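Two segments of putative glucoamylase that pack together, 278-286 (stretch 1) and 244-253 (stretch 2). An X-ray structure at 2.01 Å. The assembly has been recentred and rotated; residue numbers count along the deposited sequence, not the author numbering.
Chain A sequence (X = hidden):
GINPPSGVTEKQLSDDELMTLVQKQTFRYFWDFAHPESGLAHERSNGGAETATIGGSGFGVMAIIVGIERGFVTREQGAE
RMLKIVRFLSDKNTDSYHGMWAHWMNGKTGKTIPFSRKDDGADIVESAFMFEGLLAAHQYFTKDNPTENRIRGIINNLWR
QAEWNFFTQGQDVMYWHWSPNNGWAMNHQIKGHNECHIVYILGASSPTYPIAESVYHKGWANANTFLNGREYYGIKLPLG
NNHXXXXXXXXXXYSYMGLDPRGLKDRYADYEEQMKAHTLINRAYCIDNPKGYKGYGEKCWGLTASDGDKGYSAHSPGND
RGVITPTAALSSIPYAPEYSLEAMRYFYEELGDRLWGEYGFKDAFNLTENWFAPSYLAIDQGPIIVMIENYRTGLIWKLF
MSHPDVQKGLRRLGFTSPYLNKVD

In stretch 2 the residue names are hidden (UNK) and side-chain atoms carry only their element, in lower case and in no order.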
ATOM      1  N   HIS A 278     -15.791  -1.233   5.378  1.00 30.15           N
ATOM      2  CA  HIS A 278     -14.878  -2.364   5.483  1.00 30.45           C
ATOM      3  C   HIS A 278     -14.129  -2.370   6.822  1.00 31.08           C
ATOM      4  O   HIS A 278     -14.025  -3.408   7.486  1.00 27.16           O
ATOM      5  CB  HIS A 278     -13.907  -2.339   4.332  1.00 27.99           C
ATOM      6  CG  HIS A 278     -13.091  -3.587   4.184  1.00 28.28           C
ATOM      7  ND1 HIS A 278     -12.213  -3.760   3.135  1.00 28.28           N
ATOM      8  CD2 HIS A 278     -13.012  -4.716   4.935  1.00 28.91           C
ATOM      9  CE1 HIS A 278     -11.622  -4.936   3.254  1.00 27.70           C
ATOM     10  NE2 HIS A 278     -12.087  -5.537   4.334  1.00 29.05           N
ATOM     11  N   THR A 279     -13.610  -1.214   7.213  1.00 29.11           N
ATOM     12  CA  THR A 279     -12.935  -1.097   8.515  1.00 30.41           C
ATOM     13  C   THR A 279     -13.831  -1.483   9.685  1.00 30.99           C
ATOM     14  O   THR A 279     -13.418  -2.213  10.588  1.00 34.33           O
ATOM     15  CB  THR A 279     -12.374   0.326   8.680  1.00 29.16           C
ATOM     16  OG1 THR A 279     -11.464   0.598   7.604  1.00 26.89           O
ATOM     17  CG2 THR A 279     -11.707   0.544  10.067  1.00 27.75           C
ATOM     18  N   LEU A 280     -15.071  -1.020   9.676  1.00 31.41           N
ATOM     19  CA  LEU A 280     -15.956  -1.225  10.855  1.00 32.61           C
ATOM     20  C   LEU A 280     -16.481  -2.648  10.890  1.00 32.39           C
ATOM     21  O   LEU A 280     -16.646  -3.228  11.936  1.00 36.57           O
ATOM     22  CB  LEU A 280     -17.105  -0.209  10.867  1.00 33.77           C
ATOM     23  CG  LEU A 280     -16.663   1.231  11.178  1.00 35.60           C
ATOM     24  CD1 LEU A 280     -17.856   2.151  11.390  1.00 36.18           C
ATOM     25  CD2 LEU A 280     -15.777   1.250  12.419  1.00 33.64           C
ATOM     26  N   ILE A 281     -16.713  -3.230   9.722  1.00 33.77           N
ATOM     27  CA  ILE A 281     -17.071  -4.645   9.629  1.00 33.35           C
ATOM     28  C   ILE A 281     -15.938  -5.577  10.134  1.00 30.67           C
ATOM     29  O   ILE A 281     -16.198  -6.517  10.878  1.00 33.50           O
ATOM     30  CB  ILE A 281     -17.506  -4.986   8.194  1.00 32.28           C
ATOM     31  CG1 ILE A 281     -18.876  -4.336   7.905  1.00 33.97           C
ATOM     32  CG2 ILE A 281     -17.527  -6.502   7.972  1.00 31.79           C
ATOM     33  CD1 ILE A 281     -19.182  -4.237   6.394  1.00 33.21           C
ATOM     34  N   ASN A 282     -14.699  -5.307   9.728  1.00 31.09           N
ATOM     35  CA  ASN A 282     -13.521  -6.073  10.182  1.00 33.02           C
ATOM     36  C   ASN A 282     -13.408  -6.002  11.716  1.00 36.19           C
ATOM     37  O   ASN A 282     -13.284  -7.022  12.426  1.00 37.68           O
ATOM     38  CB  ASN A 282     -12.288  -5.511   9.441  1.00 30.62           C
ATOM     39  CG  ASN A 282     -11.073  -6.398   9.531  1.00 36.64           C
ATOM     40  OD1 ASN A 282     -10.377  -6.394  10.558  1.00 37.16           O
ATOM     41  ND2 ASN A 282     -10.766  -7.136   8.433  1.00 31.13           N
ATOM     42  N   ARG A 283     -13.560  -4.789  12.242  1.00 38.12           N
ATOM     43  CA  ARG A 283     -13.615  -4.597  13.679  1.00 37.27           C
ATOM     44  C   ARG A 283     -14.781  -5.322  14.334  1.00 39.44           C
ATOM     45  O   ARG A 283     -14.602  -5.954  15.375  1.00 39.05           O
ATOM     46  CB  ARG A 283     -13.659  -3.105  14.029  1.00 36.90           C
ATOM     47  CG  ARG A 283     -13.806  -2.833  15.508  1.00 35.81           C
ATOM     48  CD  ARG A 283     -13.869  -1.335  15.790  1.00 39.43           C
ATOM     49  NE  ARG A 283     -14.086  -1.014  17.199  1.00 38.24           N
ATOM     50  CZ  ARG A 283     -15.288  -0.884  17.757  1.00 40.68           C
ATOM     51  NH1 ARG A 283     -16.381  -1.066  17.037  1.00 40.35           N
ATOM     52  NH2 ARG A 283     -15.406  -0.566  19.030  1.00 42.20           N
ATOM     53  N   ALA A 284     -15.985  -5.211  13.764  1.00 40.47           N
ATOM     54  CA  ALA A 284     -17.164  -5.871  14.346  1.00 36.29           C
ATOM     55  C   ALA A 284     -16.967  -7.387  14.369  1.00 37.54           C
ATOM     56  O   ALA A 284     -17.360  -8.048  15.343  1.00 39.38           O
ATOM     57  CB  ALA A 284     -18.480  -5.503  13.619  1.00 33.90           C
ATOM     58  N   TYR A 285     -16.354  -7.939  13.314  1.00 37.94           N
ATOM     59  CA  TYR A 285     -16.058  -9.366  13.298  1.00 37.31           C
ATOM     60  C   TYR A 285     -15.193  -9.724  14.524  1.00 40.21           C
ATOM     61  O   TYR A 285     -15.468 -10.710  15.233  1.00 40.59           O
ATOM     62  CB  TYR A 285     -15.390  -9.839  12.000  1.00 36.49           C
ATOM     63  CG  TYR A 285     -14.926 -11.275  12.099  1.00 37.27           C
ATOM     64  CD1 TYR A 285     -15.779 -12.318  11.820  1.00 41.13           C
ATOM     65  CD2 TYR A 285     -13.669 -11.575  12.566  1.00 39.68           C
ATOM     66  CE1 TYR A 285     -15.372 -13.638  11.930  1.00 44.12           C
ATOM     67  CE2 TYR A 285     -13.255 -12.878  12.716  1.00 42.21           C
ATOM     68  CZ  TYR A 285     -14.105 -13.908  12.387  1.00 43.24           C
ATOM     69  OH  TYR A 285     -13.694 -15.202  12.555  1.00 36.99           O
ATOM     70  N   CYS A 286     -14.186  -8.906  14.788  1.00 37.15           N
ATOM     71  CA  CYS A 286     -13.263  -9.204  15.870  1.00 38.58           C
ATOM     72  C   CYS A 286     -13.936  -9.121  17.209  1.00 38.52           C
ATOM     73  O   CYS A 286     -13.661  -9.947  18.113  1.00 43.44           O
ATOM     74  CB  CYS A 286     -12.034  -8.296  15.770  1.00 37.59           C
ATOM     75  SG  CYS A 286     -10.987  -8.659  14.306  1.00 39.40           S
ATOM     76  N   UNK A 244     -15.546 -13.226   2.759  1.00 33.93           N
ATOM     77  CA  UNK A 244     -14.499 -12.515   3.494  1.00 34.24           C
ATOM     78  C   UNK A 244     -14.916 -11.200   4.117  1.00 35.09           C
ATOM     79  O   UNK A 244     -14.075 -10.514   4.717  1.00 32.13           O
ATOM     80  N   UNK A 245     -16.204 -10.849   4.015  1.00 34.73           N
ATOM     81  CA  UNK A 245     -16.717  -9.579   4.538  1.00 34.40           C
ATOM     82  C   UNK A 245     -15.842  -8.399   4.097  1.00 32.94           C
ATOM     83  O   UNK A 245     -15.454  -7.548   4.886  1.00 33.34           O
ATOM     84  c   UNK A 245     -16.832  -9.632   6.051  1.00 37.25           C
ATOM     85  n   UNK A 245     -19.507 -12.740   7.986  1.00 40.28           N
ATOM     86  c   UNK A 245     -17.586 -10.869   6.554  1.00 35.44           C
ATOM     87  c   UNK A 245     -18.314 -12.147   8.602  1.00 40.25           C
ATOM     88  c   UNK A 245     -17.964 -10.778   8.021  1.00 37.90           C
ATOM     89  N   UNK A 246     -15.529  -8.378   2.827  1.00 28.49           N
ATOM     90  CA  UNK A 246     -14.661  -7.335   2.230  1.00 28.15           C
ATOM     91  C   UNK A 246     -13.232  -7.790   1.957  1.00 29.35           C
ATOM     92  O   UNK A 246     -12.548  -7.248   1.084  1.00 31.30           O
ATOM     93  N   UNK A 247     -12.787  -8.807   2.696  1.00 31.37           N
ATOM     94  CA  UNK A 247     -11.449  -9.326   2.539  1.00 28.48           C
ATOM     95  C   UNK A 247     -10.505  -8.820   3.627  1.00 28.96           C
ATOM     96  O   UNK A 247     -10.908  -8.146   4.573  1.00 28.84           O
ATOM     97  N   UNK A 248      -9.236  -9.169   3.500  1.00 27.54           N
ATOM     98  CA  UNK A 248      -8.177  -8.587   4.341  1.00 28.24           C
ATOM     99  C   UNK A 248      -8.216  -7.044   4.305  1.00 27.63           C
ATOM    100  O   UNK A 248      -8.453  -6.417   3.226  1.00 25.54           O
ATOM    101  c   UNK A 248      -6.885  -9.099   3.709  1.00 29.35           C
ATOM    102  c   UNK A 248      -7.283 -10.151   2.701  1.00 38.15           C
ATOM    103  c   UNK A 248      -8.721  -9.933   2.345  1.00 28.04           C
ATOM    104  N   UNK A 249      -8.010  -6.427   5.468  1.00 28.04           N
ATOM    105  CA  UNK A 249      -8.228  -4.962   5.610  1.00 26.71           C
ATOM    106  C   UNK A 249      -7.245  -4.131   4.780  1.00 28.53           C
ATOM    107  O   UNK A 249      -7.552  -2.978   4.469  1.00 27.27           O
ATOM    108  c   UNK A 249      -8.304  -4.509   7.086  1.00 27.95           C
ATOM    109  c   UNK A 249     -10.310  -2.905   6.683  1.00 27.11           C
ATOM    110  c   UNK A 249      -8.942  -3.135   7.370  1.00 31.25           C
ATOM    111  c   UNK A 249      -9.047  -2.938   8.868  1.00 30.22           C
ATOM    112  N   UNK A 250      -6.098  -4.702   4.369  1.00 25.56           N
ATOM    113  CA  UNK A 250      -5.164  -3.920   3.554  1.00 25.46           C
ATOM    114  C   UNK A 250      -5.735  -3.493   2.187  1.00 25.78           C
ATOM    115  O   UNK A 250      -5.161  -2.626   1.531  1.00 23.44           O
ATOM    116  c   UNK A 250      -3.658  -7.563   0.166  1.00 24.04           C
ATOM    117  c   UNK A 250      -4.185  -6.956   2.444  1.00 28.51           C
ATOM    118  c   UNK A 250      -4.126  -7.923   1.427  1.00 28.71           C
ATOM    119  c   UNK A 250      -3.757  -5.643   2.223  1.00 25.52           C
ATOM    120  c   UNK A 250      -3.305  -5.296   0.957  1.00 26.00           C
ATOM    121  c   UNK A 250      -3.228  -6.268  -0.068  1.00 25.69           C
ATOM    122  c   UNK A 250      -3.793  -4.615   3.363  1.00 27.80           C
ATOM    123  N   UNK A 251      -6.832  -4.111   1.742  1.00 23.29           N
ATOM    124  CA  UNK A 251      -7.507  -3.640   0.548  1.00 27.11           C
ATOM    125  C   UNK A 251      -7.922  -2.137   0.665  1.00 28.92           C
ATOM    126  O   UNK A 251      -8.041  -1.469  -0.348  1.00 27.66           O
ATOM    127  c   UNK A 251      -8.764  -4.467   0.234  1.00 28.56           C
ATOM    128  c   UNK A 251      -9.472  -8.054  -0.863  1.00 30.15           C
ATOM    129  c   UNK A 251      -9.631  -6.752  -0.449  1.00 27.21           C
ATOM    130  c   UNK A 251      -7.083  -7.763  -0.819  1.00 23.49           C
ATOM    131  c   UNK A 251      -8.191  -8.551  -1.082  1.00 27.41           C
ATOM    132  c   UNK A 251      -8.521  -5.918  -0.214  1.00 28.77           C
ATOM    133  c   UNK A 251      -7.252  -6.447  -0.394  1.00 26.53           C
ATOM    134  N   UNK A 252      -8.109  -1.619   1.885  1.00 26.75           N
ATOM    135  CA  UNK A 252      -8.447  -0.176   2.095  1.00 26.36           C
ATOM    136  C   UNK A 252      -7.208   0.711   2.236  1.00 26.18           C
ATOM    137  O   UNK A 252      -7.338   1.913   2.474  1.00 27.37           O
ATOM    138  o   UNK A 252      -8.564  -0.243   4.524  1.00 26.67           O
ATOM    139  c   UNK A 252      -9.339   0.015   3.335  1.00 28.82           C
ATOM    140  c   UNK A 252     -10.557  -0.923   3.237  1.00 28.72           C
ATOM    141  N   UNK A 253      -6.010   0.125   2.070  1.00 23.20           N
ATOM    142  CA  UNK A 253      -4.769   0.836   2.275  1.00 25.51           C
ATOM    143  C   UNK A 253      -3.931   1.046   1.001  1.00 28.12           C
ATOM    144  O   UNK A 253      -3.506   2.134   0.742  1.00 27.49           O
ATOM    145  c   UNK A 253      -5.604   0.494   5.199  1.00 27.87           C
ATOM    146  c   UNK A 253      -5.023  -1.198   6.464  1.00 34.50           C
ATOM    147  n   UNK A 253      -5.865  -0.181   6.369  1.00 28.41           N
ATOM    148  c   UNK A 253      -3.870   0.138   3.321  1.00 25.79           C
ATOM    149  c   UNK A 253      -4.548  -0.118   4.612  1.00 28.33           C
ATOM    150  n   UNK A 253      -4.212  -1.185   5.413  1.00 26.66           N
TER
HETATM  151  O   HOH W   1     -12.988  -7.664   6.564  1.00 35.18           O

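Position 244 has no side-chain atoms, so it is Gly244. It touches nothing on the helix, but its O accepts a hydrogen bond from N of position 247 (2.9 Å), closing a type I' turn; a CB here would be crowded by CA of position 247.

Position 245 carries four carbons in a row ending in nitrogen, which identifies Lys245. Its phi and psi are both positive (48/47), as this turn requires. The aliphatic part lies along the helix: CB is 3.7 Å from Ile281 CG2, and CE is 4.1 Å from Tyr285 CD1. A long, flexible chain suits the place, covering apolar groups with its methylenes while the amine extends beyond them.

At position 246 there is again no side chain: Gly246. Its CA sits over one face of the His278 ring, 4.0 Å from the centroid, in a CH-pi contact. An ideal CB would lie 2.8 Å from His278 CD2, a clash, and phi/psi of 103/-24 would also jam it against the preceding carbonyl. Glycine meets both demands.

Position 247 is likewise bare, hence Gly247. At 101/-175 the backbone by itself calls for glycine. Its carbonyl O accepts the hydrogen bond from His278 NE2 (2.9 Å, with an angle of 156° at the hydrogen).

Position 248 has three carbons closing a ring onto its own N, the mark of Pro248. CA-to-CB points away from the helix, and its phi of -53 fits the constraint of proline. Its O, 3.5 Å from His278 CE1, accepts a hydrogen bond from N of position 251 (3.2 Å).

Position 249 shows four carbons forked at the second: Leu249. Although CA-to-CB points sideways, the end of the side chain comes nearer, bringing CD1 over the opposite face of the His278 ring, 3.8 Å from the centroid. The same methyl is 3.7 Å from Thr279 CA, so a branched apolar chain fills the space between ring and helix backbone.

Position 250 has one carbon followed by a six-carbon ring, giving Phe250. Its CA-to-CB bond points away, and it makes no contact with the helix.

Position 251 has the same makeup: Phe251. Its CB lies at the edge of the His278 ring, 4.2 Å from CE1.

At position 252 one carbon bears an oxygen and a carbon, as in Thr252. OG1 donates to Leu249 O (2.9 Å), holding the local turn, while CG2 approaches His278 ND1 at 3.3 Å. The two branches thus serve different neighbours.

Position 253 has one carbon and a five-membered ring of three carbons and two nitrogens: His253. It makes no contact across the pair.

The contact centres on His278, held between Gly246 CA and Leu249 CD1 and fixed in direction by its bond to Gly247 O. A water extends this polar link, donating to Lys245 O (3.0 Å) and Gly247 O (2.9 Å) and accepting from Asn282 ND2 (3.0 Å). The missing side chain of Gly246 lets the backbone lie against the His278 ring; Gly244 and Gly247 belong to the turn, and Gly247 also has backbone angles that call for glycine. Lys245 and Leu249 supply the apolar cover.

Stretch 2 (244-253) GKGGPLFFTH
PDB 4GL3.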